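Local coordinates for putative transcriptional regulator (Methanosarcina mazei, PDB 3R0A), which is a putative transcriptional regulator that probably binds DNA through a winged helix-turn-helix domain, at residues N30-F35 against Y88-K93. Numbering follows the deposited sequence.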
# COMPACT_ATOMS: atom_id res chain seq x y z
N ASN B 30 -22.95 -2.84 1.38
CA ASN B 30 -24.25 -2.28 1.78
C ASN B 30 -24.94 -3.06 2.90
O ASN B 30 -25.63 -2.48 3.72
CB ASN B 30 -25.17 -2.15 0.58
CG ASN B 30 -24.93 -0.87 -0.20
OD1 ASN B 30 -25.37 -0.73 -1.34
ND2 ASN B 30 -24.22 0.08 0.41
N VAL B 31 -24.75 -4.37 2.94
CA VAL B 31 -25.20 -5.15 4.10
C VAL B 31 -24.35 -4.81 5.32
O VAL B 31 -24.89 -4.56 6.37
CB VAL B 31 -25.25 -6.66 3.82
CG1 VAL B 31 -25.22 -7.46 5.11
CG2 VAL B 31 -26.47 -7.01 2.95
N MSE B 32 -23.03 -4.78 5.17
CA MSE B 32 -22.19 -4.38 6.30
C MSE B 32 -22.60 -2.98 6.81
O MSE B 32 -22.65 -2.78 8.03
CB MSE B 32 -20.72 -4.36 5.93
CG MSE B 32 -19.76 -4.08 7.09
SE MSE B 32 -17.97 -4.22 6.35
CE MSE B 32 -17.04 -4.92 7.84
N LYS B 33 -22.87 -2.06 5.87
CA LYS B 33 -23.25 -0.66 6.19
C LYS B 33 -24.56 -0.67 7.00
O LYS B 33 -24.67 0.04 8.00
CB LYS B 33 -23.47 0.22 4.94
CG LYS B 33 -22.31 0.38 3.96
CD LYS B 33 -21.30 1.48 4.30
CE LYS B 33 -21.55 2.78 3.52
NZ LYS B 33 -21.81 2.56 2.07
N SER B 34 -25.51 -1.51 6.56
CA SER B 34 -26.77 -1.71 7.26
C SER B 34 -26.63 -2.08 8.74
O SER B 34 -27.41 -1.61 9.58
CB SER B 34 -27.58 -2.78 6.56
OG SER B 34 -28.69 -2.19 5.90
N PHE B 35 -25.67 -2.95 9.04
CA PHE B 35 -25.39 -3.35 10.40
C PHE B 35 -24.75 -2.17 11.13
O PHE B 35 -25.12 -1.85 12.26
CB PHE B 35 -24.44 -4.55 10.44
CG PHE B 35 -25.13 -5.88 10.33
CD1 PHE B 35 -25.14 -6.57 9.13
CD2 PHE B 35 -25.75 -6.46 11.43
CE1 PHE B 35 -25.77 -7.84 9.04
CE2 PHE B 35 -26.36 -7.71 11.35
CZ PHE B 35 -26.38 -8.40 10.15
N TYR B 88 -27.75 -11.76 13.82
CA TYR B 88 -26.38 -11.22 13.73
C TYR B 88 -26.24 -9.84 14.32
O TYR B 88 -27.14 -9.01 14.21
CB TYR B 88 -25.91 -11.19 12.28
CG TYR B 88 -26.06 -12.52 11.60
CD1 TYR B 88 -24.98 -13.41 11.55
CD2 TYR B 88 -27.28 -12.92 11.02
CE1 TYR B 88 -25.09 -14.63 10.93
CE2 TYR B 88 -27.41 -14.16 10.42
CZ TYR B 88 -26.30 -15.00 10.38
OH TYR B 88 -26.37 -16.23 9.78
N LYS B 89 -25.11 -9.59 14.97
CA LYS B 89 -24.80 -8.23 15.47
C LYS B 89 -23.38 -7.83 15.06
O LYS B 89 -22.43 -8.59 15.22
CB LYS B 89 -25.05 -8.10 16.98
CG LYS B 89 -25.03 -6.66 17.54
CD LYS B 89 -23.80 -6.38 18.43
CE LYS B 89 -24.05 -6.71 19.90
NZ LYS B 89 -24.40 -5.46 20.64
N ILE B 90 -23.24 -6.65 14.47
CA ILE B 90 -21.93 -6.21 13.99
C ILE B 90 -20.99 -6.02 15.19
O ILE B 90 -21.41 -5.48 16.20
CB ILE B 90 -22.02 -4.96 13.07
CG1 ILE B 90 -20.72 -4.78 12.29
CG2 ILE B 90 -22.50 -3.68 13.86
CD1 ILE B 90 -20.93 -4.31 10.88
N TYR B 91 -19.77 -6.53 15.10
CA TYR B 91 -18.76 -6.24 16.12
C TYR B 91 -18.39 -4.75 16.19
O TYR B 91 -18.74 -3.97 15.30
CB TYR B 91 -17.50 -7.05 15.87
CG TYR B 91 -17.58 -8.51 16.28
CD1 TYR B 91 -17.90 -8.87 17.59
CD2 TYR B 91 -17.31 -9.52 15.36
CE1 TYR B 91 -17.95 -10.21 17.95
CE2 TYR B 91 -17.36 -10.85 15.71
CZ TYR B 91 -17.68 -11.20 17.00
OH TYR B 91 -17.73 -12.53 17.33
N SER B 92 -17.72 -4.34 17.27
CA SER B 92 -17.28 -2.95 17.46
C SER B 92 -16.46 -2.42 16.27
O SER B 92 -15.82 -3.19 15.54
CB SER B 92 -16.42 -2.84 18.71
OG SER B 92 -15.29 -3.68 18.58
N LYS B 93 -16.48 -1.10 16.11
CA LYS B 93 -15.71 -0.41 15.07
C LYS B 93 -14.19 -0.72 15.15
O LYS B 93 -13.41 -0.31 14.28
CB LYS B 93 -15.96 1.10 15.17
CG LYS B 93 -17.44 1.54 15.02
CD LYS B 93 -18.25 1.38 16.33
CE LYS B 93 -19.69 1.91 16.20
NZ LYS B 93 -19.79 3.40 16.47
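F35 sets its CB against I90 and the CE2-CZ rim of its ring against Y88, and nearly everything that holds helix 30-35 to strand 88-90 passes through it. This is the tight part of the contact. CD1 of I90 sits 3.5 Å from CB of F35, and CG2 of I90 rests 3.6 Å from the F35 carbonyl O. CG1 of I90 stands anti to the backbone N (chi1 -164°); CD1 beyond it lies near both F35 CB and the backbone O of M32. Farther out, the ring edge at CE2 of F35 comes to 3.2 Å from the carbonyl O of Y88, near the ring plane, while CZ of F35 touches Y88 CB at 3.5 Å. The Y88 ring itself then leads away from the helix, toward L72 and R74. M32 adds a looser touch, its CG 4.0 Å from I90 CD1, with the two side chains crossing at about a right angle. No hydrogen bond joins the segments; van der Waals packing, carbonyl oxygens included, holds them. On the outer side, CB of K89 and of K33 point away and both residues are partly exposed, K33 packing on W118 of the second subunit. V63 of helix 56-68 and L72 of strand 72-78 also touch F35. Helix and strand run at 83° to each other, a helix packed against the base of a two-stranded β-hairpin, as in the hydrophobic core of a winged helix-turn-helix domain.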